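PDB 1X3L: glycerate 2-kinase from Pyrococcus horikoshii, which catalyses the ATP-dependent phosphorylation of D-glycerate to 2-phosphoglycerate, with magnesium as cofactor, and also accepts other nucleotides or pyrophosphate as phosphate donor. Local coordinates for residues A[38-43]-A[190-195]; A[65-70]-A[126-131]. All blocks are in the same frame, centred on the assembly; numbering follows the deposited sequence.

Contact 1 (A[38-43]-A[190-195])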
ATOM      1  N   ILE A  38      11.113 -23.291   4.918  1.00 52.39           N
ATOM      2  CA  ILE A  38      10.376 -22.186   4.318  1.00 48.84           C
ATOM      3  C   ILE A  38      11.342 -21.008   4.333  1.00 45.94           C
ATOM      4  O   ILE A  38      11.815 -20.611   5.393  1.00 45.84           O
ATOM      5  CB  ILE A  38       9.124 -21.821   5.139  1.00 49.18           C
ATOM      6  CG1 ILE A  38       8.140 -22.993   5.130  1.00 49.11           C
ATOM      7  CG2 ILE A  38       8.463 -20.577   4.558  1.00 48.80           C
ATOM      8  CD1 ILE A  38       6.877 -22.744   5.928  1.00 47.60           C
ATOM      9  N   ILE A  39      11.648 -20.460   3.164  1.00 43.54           N
ATOM     10  CA  ILE A  39      12.583 -19.343   3.085  1.00 42.13           C
ATOM     11  C   ILE A  39      11.888 -18.055   2.649  1.00 39.67           C
ATOM     12  O   ILE A  39      11.470 -17.911   1.496  1.00 37.53           O
ATOM     13  CB  ILE A  39      13.742 -19.668   2.117  1.00 42.89           C
ATOM     14  CG1 ILE A  39      14.333 -21.038   2.470  1.00 44.60           C
ATOM     15  CG2 ILE A  39      14.827 -18.603   2.224  1.00 41.61           C
ATOM     16  CD1 ILE A  39      15.440 -21.497   1.539  1.00 45.98           C
ATOM     17  N   VAL A  40      11.777 -17.119   3.588  1.00 37.85           N
ATOM     18  CA  VAL A  40      11.120 -15.842   3.345  1.00 37.57           C
ATOM     19  C   VAL A  40      12.134 -14.714   3.210  1.00 37.94           C
ATOM     20  O   VAL A  40      12.775 -14.314   4.187  1.00 37.38           O
ATOM     21  CB  VAL A  40      10.141 -15.511   4.487  1.00 35.91           C
ATOM     22  CG1 VAL A  40       9.323 -14.281   4.135  1.00 36.37           C
ATOM     23  CG2 VAL A  40       9.237 -16.696   4.743  1.00 35.38           C
ATOM     24  N   GLN A  41      12.266 -14.199   1.993  1.00 38.63           N
ATOM     25  CA  GLN A  41      13.215 -13.130   1.706  1.00 40.45           C
ATOM     26  C   GLN A  41      14.577 -13.472   2.314  1.00 41.92           C
ATOM     27  O   GLN A  41      15.232 -12.625   2.916  1.00 42.56           O
ATOM     28  CB  GLN A  41      12.705 -11.787   2.258  1.00 39.34           C
ATOM     29  CG  GLN A  41      11.331 -11.374   1.718  1.00 39.22           C
ATOM     30  CD  GLN A  41      10.977  -9.923   2.014  1.00 37.03           C
ATOM     31  OE1 GLN A  41      11.207  -9.424   3.114  1.00 36.70           O
ATOM     32  NE2 GLN A  41      10.399  -9.241   1.029  1.00 37.70           N
ATOM     33  N   GLY A  42      14.989 -14.728   2.167  1.00 43.91           N
ATOM     34  CA  GLY A  42      16.276 -15.149   2.697  1.00 45.40           C
ATOM     35  C   GLY A  42      16.262 -15.800   4.069  1.00 46.55           C
ATOM     36  O   GLY A  42      17.111 -16.644   4.359  1.00 47.20           O
ATOM     37  N   LYS A  43      15.316 -15.410   4.920  1.00 46.91           N
ATOM     38  CA  LYS A  43      15.210 -15.963   6.269  1.00 46.72           C
ATOM     39  C   LYS A  43      14.641 -17.377   6.195  1.00 46.61           C
ATOM     40  O   LYS A  43      13.531 -17.585   5.702  1.00 44.50           O
ATOM     41  CB  LYS A  43      14.302 -15.077   7.128  1.00 48.87           C
ATOM     42  CG  LYS A  43      14.319 -15.383   8.622  1.00 51.22           C
ATOM     43  CD  LYS A  43      15.627 -14.948   9.274  1.00 53.27           C
ATOM     44  CE  LYS A  43      15.578 -15.112  10.792  1.00 54.86           C
ATOM     45  NZ  LYS A  43      15.369 -16.529  11.212  1.00 55.27           N
ATOM     46  N   ILE A 190       4.898 -15.824  10.888  1.00 32.67           N
ATOM     47  CA  ILE A 190       5.500 -15.272   9.681  1.00 31.90           C
ATOM     48  C   ILE A 190       4.475 -14.301   9.098  1.00 32.10           C
ATOM     49  O   ILE A 190       3.448 -14.713   8.568  1.00 33.19           O
ATOM     50  CB  ILE A 190       5.849 -16.384   8.663  1.00 31.97           C
ATOM     51  CG1 ILE A 190       6.940 -17.287   9.248  1.00 32.46           C
ATOM     52  CG2 ILE A 190       6.324 -15.766   7.352  1.00 31.18           C
ATOM     53  CD1 ILE A 190       7.380 -18.426   8.340  1.00 32.97           C
ATOM     54  N   VAL A 191       4.760 -13.008   9.219  1.00 29.82           N
ATOM     55  CA  VAL A 191       3.853 -11.971   8.746  1.00 28.63           C
ATOM     56  C   VAL A 191       4.266 -11.408   7.396  1.00 29.14           C
ATOM     57  O   VAL A 191       5.390 -10.934   7.233  1.00 28.23           O
ATOM     58  CB  VAL A 191       3.783 -10.812   9.769  1.00 29.41           C
ATOM     59  CG1 VAL A 191       2.742  -9.786   9.342  1.00 28.05           C
ATOM     60  CG2 VAL A 191       3.452 -11.367  11.153  1.00 27.60           C
ATOM     61  N   LEU A 192       3.356 -11.483   6.429  1.00 27.48           N
ATOM     62  CA  LEU A 192       3.609 -10.961   5.093  1.00 28.15           C
ATOM     63  C   LEU A 192       2.703  -9.743   4.919  1.00 27.66           C
ATOM     64  O   LEU A 192       1.478  -9.840   5.020  1.00 27.56           O
ATOM     65  CB  LEU A 192       3.307 -12.028   4.034  1.00 27.91           C
ATOM     66  CG  LEU A 192       4.018 -13.377   4.245  1.00 29.71           C
ATOM     67  CD1 LEU A 192       3.749 -14.287   3.048  1.00 27.24           C
ATOM     68  CD2 LEU A 192       5.526 -13.157   4.421  1.00 26.44           C
ATOM     69  N   ILE A 193       3.315  -8.597   4.661  1.00 25.81           N
ATOM     70  CA  ILE A 193       2.565  -7.354   4.533  1.00 26.52           C
ATOM     71  C   ILE A 193       2.723  -6.648   3.184  1.00 26.85           C
ATOM     72  O   ILE A 193       3.793  -6.661   2.580  1.00 26.86           O
ATOM     73  CB  ILE A 193       2.996  -6.369   5.643  1.00 23.84           C
ATOM     74  CG1 ILE A 193       2.929  -7.071   7.002  1.00 23.23           C
ATOM     75  CG2 ILE A 193       2.099  -5.135   5.637  1.00 22.81           C
ATOM     76  CD1 ILE A 193       3.585  -6.295   8.137  1.00 23.73           C
ATOM     77  N   ILE A 194       1.636  -6.039   2.725  1.00 27.11           N
ATOM     78  CA  ILE A 194       1.632  -5.275   1.484  1.00 27.19           C
ATOM     79  C   ILE A 194       1.334  -3.853   1.929  1.00 26.78           C
ATOM     80  O   ILE A 194       0.376  -3.622   2.662  1.00 27.35           O
ATOM     81  CB  ILE A 194       0.539  -5.753   0.508  1.00 29.03           C
ATOM     82  CG1 ILE A 194       0.898  -7.145  -0.020  1.00 29.64           C
ATOM     83  CG2 ILE A 194       0.408  -4.754  -0.662  1.00 30.70           C
ATOM     84  CD1 ILE A 194      -0.125  -7.724  -0.976  1.00 32.66           C
ATOM     85  N   SER A 195       2.152  -2.904   1.493  1.00 25.88           N
ATOM     86  CA  SER A 195       1.985  -1.522   1.910  1.00 27.25           C
ATOM     87  C   SER A 195       1.483  -0.530   0.876  1.00 27.24           C
ATOM     88  O   SER A 195       2.083  -0.376  -0.184  1.00 24.62           O
ATOM     89  CB  SER A 195       3.303  -0.992   2.464  1.00 26.42           C
ATOM     90  OG  SER A 195       3.169   0.374   2.796  1.00 26.65           O
TER
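V40 sets its two methyls on two residues of strand 190-194: CG2 lies 4.0 Å from CG2 of I190, and CG1 lies 4.0 Å from CD2 of L192. The branches divide this way because CG1 is anti to the backbone N (chi1 -172°), which sends one methyl to each neighbour. I38 adds a looser touch, its CG2 4.5 Å from CD1 of I190, so that I190 meets V40 with its branch methyl and I38 with the end of its longer arm. All four side chains are buried and the contact is wholly apolar.

The strands belong to different sheets. Strand 37-40 is the middle strand of a small antiparallel sheet, packed here on one face of the six-stranded parallel sheet that contains 188-194; the short segments cross at 41°, their axes 10.2 Å apart at closest approach.

Between the two segments contact is by side chains alone; the hairpin pairs its own backbone. K43 N to V40 O (2.9 Å) closes a type I' turn, and V40 N to K43 O (2.8 Å) completes the hydrogen-bonded pair. F45, on the returning strand 43-46, also touches both V40 and I190, while F263 of strand 260-266 packs against V40.

Contact 2 (A[65-70]-A[126-131])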
ATOM      1  N   ARG A  65      -4.253 -17.788  -1.202  1.00 36.15           N
ATOM      2  CA  ARG A  65      -4.189 -18.739  -2.306  1.00 37.56           C
ATOM      3  C   ARG A  65      -2.737 -19.089  -2.639  1.00 37.86           C
ATOM      4  O   ARG A  65      -2.422 -20.243  -2.944  1.00 36.79           O
ATOM      5  CB  ARG A  65      -4.900 -18.151  -3.531  1.00 39.14           C
ATOM      6  CG  ARG A  65      -5.054 -19.106  -4.702  1.00 43.58           C
ATOM      7  CD  ARG A  65      -6.056 -18.563  -5.720  1.00 47.09           C
ATOM      8  NE  ARG A  65      -5.625 -17.305  -6.333  1.00 50.97           N
ATOM      9  CZ  ARG A  65      -4.743 -17.211  -7.326  1.00 52.06           C
ATOM     10  NH1 ARG A  65      -4.186 -18.304  -7.835  1.00 52.54           N
ATOM     11  NH2 ARG A  65      -4.411 -16.019  -7.808  1.00 51.57           N
ATOM     12  N   ALA A  66      -1.853 -18.098  -2.570  1.00 36.99           N
ATOM     13  CA  ALA A  66      -0.439 -18.320  -2.857  1.00 36.91           C
ATOM     14  C   ALA A  66       0.171 -19.284  -1.838  1.00 37.82           C
ATOM     15  O   ALA A  66       0.933 -20.187  -2.195  1.00 38.60           O
ATOM     16  CB  ALA A  66       0.318 -16.989  -2.843  1.00 36.11           C
ATOM     17  N   ILE A  67      -0.158 -19.090  -0.567  1.00 38.54           N
ATOM     18  CA  ILE A  67       0.369 -19.959   0.477  1.00 39.13           C
ATOM     19  C   ILE A  67      -0.105 -21.403   0.289  1.00 40.66           C
ATOM     20  O   ILE A  67       0.683 -22.340   0.430  1.00 39.79           O
ATOM     21  CB  ILE A  67      -0.045 -19.458   1.876  1.00 38.29           C
ATOM     22  CG1 ILE A  67       0.615 -18.104   2.155  1.00 38.13           C
ATOM     23  CG2 ILE A  67       0.360 -20.463   2.937  1.00 37.00           C
ATOM     24  CD1 ILE A  67       2.129 -18.153   2.184  1.00 37.59           C
ATOM     25  N   GLU A  68      -1.384 -21.581  -0.033  1.00 41.39           N
ATOM     26  CA  GLU A  68      -1.931 -22.922  -0.243  1.00 45.15           C
ATOM     27  C   GLU A  68      -1.311 -23.611  -1.456  1.00 45.34           C
ATOM     28  O   GLU A  68      -1.265 -24.838  -1.515  1.00 45.53           O
ATOM     29  CB  GLU A  68      -3.451 -22.883  -0.444  1.00 45.74           C
ATOM     30  CG  GLU A  68      -4.259 -22.435   0.754  1.00 47.46           C
ATOM     31  CD  GLU A  68      -5.741 -22.719   0.577  1.00 49.72           C
ATOM     32  OE1 GLU A  68      -6.302 -22.365  -0.482  1.00 51.60           O
ATOM     33  OE2 GLU A  68      -6.348 -23.295   1.500  1.00 52.90           O
ATOM     34  N   ASP A  69      -0.840 -22.831  -2.426  1.00 46.49           N
ATOM     35  CA  ASP A  69      -0.244 -23.420  -3.621  1.00 47.53           C
ATOM     36  C   ASP A  69       1.174 -23.927  -3.397  1.00 47.71           C
ATOM     37  O   ASP A  69       1.702 -24.677  -4.220  1.00 48.00           O
ATOM     38  CB  ASP A  69      -0.247 -22.425  -4.789  1.00 49.82           C
ATOM     39  CG  ASP A  69      -1.649 -22.102  -5.279  1.00 52.04           C
ATOM     40  OD1 ASP A  69      -2.539 -22.972  -5.159  1.00 53.52           O
ATOM     41  OD2 ASP A  69      -1.860 -20.985  -5.797  1.00 53.15           O
ATOM     42  N   ILE A  70       1.794 -23.530  -2.291  1.00 45.78           N
ATOM     43  CA  ILE A  70       3.153 -23.978  -2.012  1.00 45.74           C
ATOM     44  C   ILE A  70       3.290 -24.697  -0.678  1.00 46.02           C
ATOM     45  O   ILE A  70       4.353 -25.230  -0.368  1.00 47.14           O
ATOM     46  CB  ILE A  70       4.152 -22.802  -2.038  1.00 44.36           C
ATOM     47  CG1 ILE A  70       3.816 -21.800  -0.930  1.00 43.40           C
ATOM     48  CG2 ILE A  70       4.115 -22.132  -3.401  1.00 42.84           C
ATOM     49  CD1 ILE A  70       4.772 -20.619  -0.864  1.00 40.91           C
ATOM     50  N   PHE A 126       1.020 -18.122   9.406  1.00 35.61           N
ATOM     51  CA  PHE A 126       1.206 -17.040   8.446  1.00 34.63           C
ATOM     52  C   PHE A 126       0.156 -15.965   8.706  1.00 35.34           C
ATOM     53  O   PHE A 126      -1.033 -16.265   8.814  1.00 36.06           O
ATOM     54  CB  PHE A 126       1.026 -17.551   7.010  1.00 34.74           C
ATOM     55  CG  PHE A 126       2.264 -18.145   6.409  1.00 33.29           C
ATOM     56  CD1 PHE A 126       3.240 -17.328   5.851  1.00 35.30           C
ATOM     57  CD2 PHE A 126       2.454 -19.521   6.399  1.00 32.65           C
ATOM     58  CE1 PHE A 126       4.390 -17.872   5.289  1.00 35.11           C
ATOM     59  CE2 PHE A 126       3.600 -20.078   5.840  1.00 33.71           C
ATOM     60  CZ  PHE A 126       4.570 -19.254   5.284  1.00 35.80           C
ATOM     61  N   ILE A 127       0.595 -14.718   8.823  1.00 33.82           N
ATOM     62  CA  ILE A 127      -0.326 -13.601   9.022  1.00 32.73           C
ATOM     63  C   ILE A 127      -0.175 -12.794   7.735  1.00 32.86           C
ATOM     64  O   ILE A 127       0.887 -12.231   7.477  1.00 33.14           O
ATOM     65  CB  ILE A 127       0.082 -12.725  10.225  1.00 32.06           C
ATOM     66  CG1 ILE A 127       0.186 -13.583  11.488  1.00 32.37           C
ATOM     67  CG2 ILE A 127      -0.947 -11.619  10.432  1.00 29.97           C
ATOM     68  CD1 ILE A 127      -1.138 -14.181  11.945  1.00 32.32           C
ATOM     69  N   LEU A 128      -1.227 -12.761   6.920  1.00 32.28           N
ATOM     70  CA  LEU A 128      -1.197 -12.058   5.642  1.00 30.90           C
ATOM     71  C   LEU A 128      -1.974 -10.745   5.744  1.00 30.62           C
ATOM     72  O   LEU A 128      -3.196 -10.736   5.895  1.00 31.31           O
ATOM     73  CB  LEU A 128      -1.775 -12.974   4.551  1.00 28.56           C
ATOM     74  CG  LEU A 128      -1.196 -14.403   4.536  1.00 29.44           C
ATOM     75  CD1 LEU A 128      -1.798 -15.211   3.386  1.00 27.99           C
ATOM     76  CD2 LEU A 128       0.325 -14.347   4.389  1.00 28.02           C
ATOM     77  N   ILE A 129      -1.252  -9.634   5.651  1.00 30.94           N
ATOM     78  CA  ILE A 129      -1.861  -8.319   5.795  1.00 31.12           C
ATOM     79  C   ILE A 129      -1.852  -7.439   4.541  1.00 31.33           C
ATOM     80  O   ILE A 129      -0.836  -7.306   3.855  1.00 30.18           O
ATOM     81  CB  ILE A 129      -1.173  -7.549   6.945  1.00 30.80           C
ATOM     82  CG1 ILE A 129      -1.113  -8.434   8.195  1.00 32.52           C
ATOM     83  CG2 ILE A 129      -1.939  -6.263   7.250  1.00 32.37           C
ATOM     84  CD1 ILE A 129      -0.343  -7.814   9.371  1.00 28.92           C
ATOM     85  N   SER A 130      -3.003  -6.839   4.254  1.00 33.56           N
ATOM     86  CA  SER A 130      -3.155  -5.940   3.114  1.00 34.34           C
ATOM     87  C   SER A 130      -4.076  -4.788   3.509  1.00 35.10           C
ATOM     88  O   SER A 130      -4.501  -4.698   4.662  1.00 35.22           O
ATOM     89  CB  SER A 130      -3.700  -6.684   1.890  1.00 31.61           C
ATOM     90  OG  SER A 130      -4.852  -7.445   2.202  1.00 36.11           O
ATOM     91  N   GLY A 131      -4.372  -3.909   2.554  1.00 35.45           N
ATOM     92  CA  GLY A 131      -5.211  -2.756   2.831  1.00 34.11           C
ATOM     93  C   GLY A 131      -6.606  -3.045   3.349  1.00 32.42           C
ATOM     94  O   GLY A 131      -7.227  -4.036   2.966  1.00 32.51           O
TER
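I67 projects from helix 60-70 onto F126 and L128, two residues on the same face of strand 124-129. The bond from CA to CB points toward the strand, and the chain forks at CB. The CG2 methyl lies 4.2 Å from CD2 of F126, a looser touch than that of the tip methyl. CG1, anti to the carbonyl carbon (chi1 -66°), takes the other branch and rests 4.0 Å from CD1 of L128. From there the chain bends back, chi2 being -62°, and carries the terminal methyl over the ring of F126. CD1 of I67 stands 3.9 Å from the centroid of the F126 ring and 14° off its normal, a CH-pi contact on the face, displaced slightly toward the rim. Its nearest ring carbons are CD1 and CE1 of F126. With an alanine here, that face of F126 would probably lose its CH-pi partner and a gap would open beside CD1 of L128.

The L128 side chain lies about 11 Å from that of K58, which by similarity probably binds substrate. A helix laid on a parallel sheet is the alpha/beta arrangement: helix 60-70 has helix 23-30 beside it, I67 reaches V53 of strand 51-56 and V27 of helix 23-30, and strand 124-129 runs between 51-56 and 188-194.

Contacts 1 and 2 lie with their centres about 10 Å apart and meet on one parallel sheet, in which strands 188-194 and 124-129 are neighbours. A probable backbone hydrogen bond joins L192 N to I127 O at 2.8 Å. A second, also 2.8 Å, joins I129 N to L192 O. CG2 of I190 packs on CE1 of F126 at 3.5 Å, so the two apolar contacts adjoin through these residues. Along the chain the order is 38-43, 65-70, 126-131, 190-195, so contact 2 is nested inside the loop that contact 1 closes. Together they probably help hold the small antiparallel sheet and helix 60-70 on adjoining strands of the parallel sheet.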